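Side-chain contacts in Mlr6093 protein (PDB 2QJ8), which probably acts as a zinc-dependent hydrolase of the aspartoacylase family, cleaving ester bonds or non-peptide carbon-nitrogen bonds in linear amides: residues Val284-Pro289 with Ala295-Ile300; Ser152-Pro157 with Thr307-Arg312. One frame throughout, in Å; residues are numbered along the deposited sequence. Where two conformers were deposited one is given.

Contact 1 (Val284-Pro289 with Ala295-Ile300); sequences VGVLHP and AASIDI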
loop_
_atom_site.group_PDB
_atom_site.type_symbol
_atom_site.label_atom_id
_atom_site.label_comp_id
_atom_site.label_asym_id
_atom_site.label_seq_id
_atom_site.Cartn_x
_atom_site.Cartn_y
_atom_site.Cartn_z
ATOM N N VAL A 284 -10.755 -16.636 -6.798
ATOM C CA VAL A 284 -9.696 -15.979 -6.050
ATOM C C VAL A 284 -9.867 -14.457 -6.170
ATOM O O VAL A 284 -9.548 -13.738 -5.246
ATOM C CB VAL A 284 -8.289 -16.524 -6.477
ATOM C CG1 VAL A 284 -7.161 -15.640 -5.980
ATOM C CG2 VAL A 284 -8.134 -17.968 -5.971
ATOM N N GLY A 285 -10.396 -13.991 -7.298
ATOM C CA GLY A 285 -10.692 -12.597 -7.506
ATOM C C GLY A 285 -11.634 -12.412 -8.670
ATOM O O GLY A 285 -11.945 -13.363 -9.397
ATOM N N VAL A 286 -12.108 -11.187 -8.815
ATOM C CA VAL A 286 -13.045 -10.800 -9.855
ATOM C C VAL A 286 -12.483 -9.594 -10.619
ATOM O O VAL A 286 -11.882 -8.719 -10.010
ATOM C CB VAL A 286 -14.419 -10.477 -9.213
ATOM C CG1 VAL A 286 -15.356 -9.806 -10.194
ATOM C CG2 VAL A 286 -15.051 -11.751 -8.658
ATOM N N LEU A 287 -12.696 -9.553 -11.932
ATOM C CA LEU A 287 -12.242 -8.460 -12.758
ATOM C C LEU A 287 -13.472 -7.697 -13.243
ATOM O O LEU A 287 -14.367 -8.256 -13.861
ATOM C CB LEU A 287 -11.418 -8.998 -13.926
ATOM C CG LEU A 287 -10.682 -8.007 -14.821
ATOM C CD1 LEU A 287 -9.487 -7.410 -14.103
ATOM C CD2 LEU A 287 -10.232 -8.735 -16.058
ATOM N N HIS A 288 -13.528 -6.417 -12.909
ATOM C CA HIS A 288 -14.611 -5.549 -13.296
ATOM C C HIS A 288 -14.144 -4.761 -14.526
ATOM O O HIS A 288 -13.143 -4.049 -14.425
ATOM C CB HIS A 288 -14.912 -4.583 -12.145
ATOM C CG HIS A 288 -15.286 -5.261 -10.862
ATOM N ND1 HIS A 288 -16.532 -5.806 -10.646
ATOM C CD2 HIS A 288 -14.587 -5.462 -9.722
ATOM C CE1 HIS A 288 -16.579 -6.329 -9.435
ATOM N NE2 HIS A 288 -15.415 -6.127 -8.850
ATOM N N PRO A 289 -14.877 -4.824 -15.658
ATOM C CA PRO A 289 -14.470 -4.090 -16.878
ATOM C C PRO A 289 -14.496 -2.569 -16.718
ATOM O O PRO A 289 -15.484 -2.031 -16.223
ATOM C CB PRO A 289 -15.513 -4.527 -17.896
ATOM C CG PRO A 289 -16.707 -4.829 -17.094
ATOM C CD PRO A 289 -16.159 -5.512 -15.876
ATOM N N ALA A 295 -21.678 -4.294 -18.631
ATOM C CA ALA A 295 -20.940 -5.546 -18.813
ATOM C C ALA A 295 -20.731 -6.325 -17.499
ATOM O O ALA A 295 -20.567 -5.733 -16.430
ATOM C CB ALA A 295 -19.603 -5.274 -19.488
ATOM N N ALA A 296 -20.752 -7.656 -17.604
ATOM C CA ALA A 296 -20.564 -8.566 -16.461
ATOM C C ALA A 296 -19.091 -8.644 -16.058
ATOM O O ALA A 296 -18.194 -8.410 -16.879
ATOM C CB ALA A 296 -21.096 -9.998 -16.795
ATOM N N SER A 297 -18.868 -8.921 -14.775
ATOM C CA SER A 297 -17.526 -9.089 -14.235
ATOM C C SER A 297 -17.021 -10.500 -14.563
ATOM O O SER A 297 -17.831 -11.439 -14.756
ATOM C CB SER A 297 -17.507 -8.849 -12.724
ATOM O OG SER A 297 -18.361 -9.753 -12.053
ATOM N N ILE A 298 -15.694 -10.637 -14.614
ATOM C CA ILE A 298 -14.993 -11.878 -14.947
ATOM C C ILE A 298 -14.408 -12.503 -13.694
ATOM O O ILE A 298 -13.696 -11.839 -12.961
ATOM C CB ILE A 298 -13.835 -11.565 -15.958
ATOM C CG1 ILE A 298 -14.405 -11.104 -17.315
ATOM C CG2 ILE A 298 -12.876 -12.752 -16.145
ATOM C CD1 ILE A 298 -13.403 -10.389 -18.210
ATOM N N ASP A 299 -14.727 -13.767 -13.452
ATOM C CA ASP A 299 -14.150 -14.537 -12.335
ATOM C C ASP A 299 -12.772 -15.094 -12.697
ATOM O O ASP A 299 -12.559 -15.552 -13.832
ATOM C CB ASP A 299 -15.028 -15.721 -11.985
ATOM C CG ASP A 299 -16.391 -15.315 -11.563
ATOM O OD1 ASP A 299 -16.508 -14.380 -10.738
ATOM O OD2 ASP A 299 -17.345 -15.964 -12.045
ATOM N N ILE A 300 -11.850 -15.039 -11.731
ATOM C CA ILE A 300 -10.482 -15.565 -11.873
ATOM C C ILE A 300 -10.380 -16.714 -10.844
ATOM O O ILE A 300 -10.377 -16.471 -9.633
ATOM C CB ILE A 300 -9.401 -14.475 -11.649
ATOM C CG1 ILE A 300 -9.609 -13.276 -12.601
ATOM C CG2 ILE A 300 -7.991 -15.097 -11.815
ATOM C CD1 ILE A 300 -8.729 -12.116 -12.347
#
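Leu287 and Ile298 face each other in a hydrogen-bonded antiparallel pair, gripped by Leu287 N to Ile298 O at 2.7 Å and by the return bond from Ile298 N to Leu287 O. Their branched side chains lie side by side, CB to CB 4.1 Å, on the face where Ile300 brings its CD1 to Leu287 CB. The buried part of the contact is here and at Val284 and Val286: Ile300 runs on to Leu260, Val323 and Phe268, and Gly285 puts no side chain beside it. Val284 and Gly285 both face Ile300, a classic beta bulge, with Ile300 O taking Val284 N at 2.9 Å and, weakly, Gly285 N.

On the other face Val286, also buried, has CG1 anti to the backbone N (chi1 169°), which sets that methyl beside Ser297 CB and against one face of the His288 ring, whose NE2 bonds Glu269. The solvent side begins at Ser297 and Asp299, polar residues suited to exposure; Asp299 OD1 nears Val286 CG2. Toward the turn, Pro289 CG packs on Ala295 CB at 3.8 Å.

Backbone bonds therefore fix the hairpin's register, while aliphatic side chains bind it to the interior and Ser297 and Asp299 meet water.

Contact 2 (Ser152-Pro157 with Thr307-Arg312); sequences SIISHP and TVFAIR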
loop_
_atom_site.group_PDB
_atom_site.type_symbol
_atom_site.label_atom_id
_atom_site.label_comp_id
_atom_site.label_asym_id
_atom_site.label_seq_id
_atom_site.Cartn_x
_atom_site.Cartn_y
_atom_site.Cartn_z
ATOM N N SER A 152 7.765 -14.327 4.501
ATOM C CA SER A 152 8.395 -15.490 3.894
ATOM C C SER A 152 9.770 -15.247 3.316
ATOM O O SER A 152 10.281 -14.150 3.364
ATOM C CB SER A 152 7.480 -15.919 2.707
ATOM O OG SER A 152 7.288 -14.864 1.775
ATOM N N ILE A 153 10.371 -16.337 2.846
ATOM C CA ILE A 153 11.556 -16.327 2.040
ATOM C C ILE A 153 11.169 -17.076 0.775
ATOM O O ILE A 153 10.556 -18.133 0.882
ATOM C CB ILE A 153 12.731 -17.042 2.733
ATOM C CG1 ILE A 153 13.302 -16.144 3.843
ATOM C CG2 ILE A 153 13.809 -17.358 1.744
ATOM C CD1 ILE A 153 14.173 -16.845 4.796
ATOM N N ILE A 154 11.481 -16.508 -0.393
ATOM C CA ILE A 154 11.264 -17.158 -1.687
ATOM C C ILE A 154 12.630 -17.647 -2.144
ATOM O O ILE A 154 13.561 -16.849 -2.254
ATOM C CB ILE A 154 10.695 -16.218 -2.787
ATOM C CG1 ILE A 154 9.335 -15.654 -2.373
ATOM C CG2 ILE A 154 10.580 -16.961 -4.164
ATOM C CD1 ILE A 154 8.760 -14.689 -3.387
ATOM N N SER A 155 12.730 -18.956 -2.352
ATOM C CA SER A 155 13.917 -19.677 -2.761
ATOM C C SER A 155 13.761 -20.046 -4.227
ATOM O O SER A 155 12.813 -20.746 -4.586
ATOM C CB SER A 155 14.050 -20.999 -1.969
ATOM O OG SER A 155 14.270 -20.798 -0.582
ATOM N N HIS A 156 14.668 -19.572 -5.067
ATOM C CA HIS A 156 14.657 -19.884 -6.486
ATOM C C HIS A 156 15.514 -21.158 -6.744
ATOM O O HIS A 156 16.686 -21.190 -6.345
ATOM C CB HIS A 156 15.199 -18.682 -7.270
ATOM C CG HIS A 156 15.029 -18.812 -8.746
ATOM N ND1 HIS A 156 15.690 -19.765 -9.492
ATOM C CD2 HIS A 156 14.278 -18.106 -9.619
ATOM C CE1 HIS A 156 15.351 -19.638 -10.759
ATOM N NE2 HIS A 156 14.502 -18.635 -10.863
ATOM N N PRO A 157 14.928 -22.230 -7.321
ATOM C CA PRO A 157 15.704 -23.421 -7.653
ATOM C C PRO A 157 16.909 -23.176 -8.568
ATOM O O PRO A 157 16.812 -22.394 -9.520
ATOM C CB PRO A 157 14.681 -24.305 -8.368
ATOM C CG PRO A 157 13.413 -23.906 -7.801
ATOM C CD PRO A 157 13.499 -22.456 -7.598
ATOM N N THR A 307 -2.755 -22.835 -1.352
ATOM C CA THR A 307 -2.766 -21.768 -0.350
ATOM C C THR A 307 -2.483 -20.457 -1.031
ATOM O O THR A 307 -1.713 -20.409 -1.978
ATOM C CB THR A 307 -1.716 -22.025 0.770
ATOM O OG1 THR A 307 -2.034 -23.265 1.415
ATOM C CG2 THR A 307 -1.725 -20.936 1.822
ATOM N N VAL A 308 -3.118 -19.394 -0.575
ATOM C CA VAL A 308 -2.843 -18.054 -1.106
ATOM C C VAL A 308 -1.550 -17.538 -0.502
ATOM O O VAL A 308 -1.480 -17.287 0.690
ATOM C CB VAL A 308 -3.961 -17.032 -0.848
ATOM C CG1 VAL A 308 -3.549 -15.653 -1.430
ATOM C CG2 VAL A 308 -5.297 -17.520 -1.458
ATOM N N PHE A 309 -0.531 -17.401 -1.340
ATOM C CA PHE A 309 0.752 -16.897 -0.905
ATOM C C PHE A 309 0.749 -15.394 -1.062
ATOM O O PHE A 309 1.172 -14.705 -0.167
ATOM C CB PHE A 309 1.908 -17.524 -1.686
ATOM C CG PHE A 309 3.218 -16.792 -1.492
ATOM C CD1 PHE A 309 3.957 -16.985 -0.339
ATOM C CD2 PHE A 309 3.682 -15.873 -2.441
ATOM C CE1 PHE A 309 5.140 -16.318 -0.149
ATOM C CE2 PHE A 309 4.866 -15.176 -2.231
ATOM C CZ PHE A 309 5.597 -15.415 -1.081
ATOM N N ALA A 310 0.281 -14.900 -2.217
ATOM C CA ALA A 310 0.224 -13.481 -2.479
ATOM C C ALA A 310 -0.996 -13.160 -3.322
ATOM O O ALA A 310 -1.416 -13.979 -4.142
ATOM C CB ALA A 310 1.516 -13.019 -3.191
ATOM N N ILE A 311 -1.561 -11.973 -3.114
ATOM C CA ILE A 311 -2.738 -11.523 -3.861
ATOM C C ILE A 311 -2.729 -9.997 -3.940
ATOM O O ILE A 311 -2.344 -9.340 -2.976
ATOM C CB ILE A 311 -4.057 -12.077 -3.261
ATOM C CG1 ILE A 311 -5.228 -11.823 -4.249
ATOM C CG2 ILE A 311 -4.300 -11.524 -1.833
ATOM C CD1 ILE A 311 -6.478 -12.508 -3.930
ATOM N N ARG A 312 -3.085 -9.455 -5.115
ATOM C CA ARG A 312 -3.134 -8.005 -5.330
ATOM C C ARG A 312 -4.237 -7.355 -4.550
ATOM O O ARG A 312 -5.262 -7.992 -4.266
ATOM C CB ARG A 312 -3.417 -7.632 -6.792
ATOM C CG ARG A 312 -2.278 -7.737 -7.727
ATOM C CD ARG A 312 -2.598 -6.955 -9.029
ATOM N NE ARG A 312 -1.639 -7.227 -10.104
ATOM C CZ ARG A 312 -0.370 -6.801 -10.148
ATOM N NH1 ARG A 312 0.174 -6.066 -9.179
ATOM N NH2 ARG A 312 0.385 -7.148 -11.187
#
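The backbones of Ser152-Pro157 and Thr307-Arg312 stay well apart, their nearest CA atoms, those of Ser152 and Phe309, being 9.1 Å from each other, so side chains alone bridge the gap. Phe309 does most of the reaching. Its CG stands anti to the backbone N (chi1 166°), which extends the ring from its strand until its far end meets two residues of the other segment.

Ser152 arrives at the ring edge, near the ring plane: OG lies 3.2 Å from Phe309 CE1 and 3.4 Å from Phe309 CZ, with Ser152 CB 3.7 Å from CE1. An oxygen beside ring C-H groups is probably mildly favourable, since the rim of a phenyl ring is slightly positive. The hydroxyl is also hydrogen-bonded to Ala150 O, which meets the polar need of a buried serine, and so small a residue lets the ring come close.

Ile154 crosses the ring obliquely, CG1 and CD1 each 4.0 Å from Phe309 CZ. Its long, flexible branch suits a residue whose CB does not point at the ring although CG1 and CD1 come near it. Leu180 and Ile325 also touch the phenyl group.

The ring thus bridges strands 152-155 and 306-312, which are not paired with each other, through apolar and C-H/oxygen contacts. Phe309 and Ala310 both face Ile325, a classic beta bulge at the junction of the aspartoacylase-type catalytic region with the C-terminal beta region.

Overall arrangement
Contact 1 is nested in sequence within the long loop that contact 2 closes: Ser152-Pro157 comes first, then both strands of the hairpin, then Thr307-Arg312, whose strand directly follows strand 298-301. Their centres lie 24 Å apart. Contact 2 sits about 11 Å from the centre of the chain and contact 1 about 30 Å from it, on the same side. The hairpin belongs to a four-stranded antiparallel sheet, whereas strand 306-312 pairs with strands 322-329, 277-278 and 147-149, the last in the catalytic region; contact 2 adds a side-chain link to that junction. The two contacts touch, Val284 O lying 3.6 Å from Ile311 CD1. The C-terminal beta region extends outward to contact 1, where Pro289 O bonds Arg66 of the second subunit.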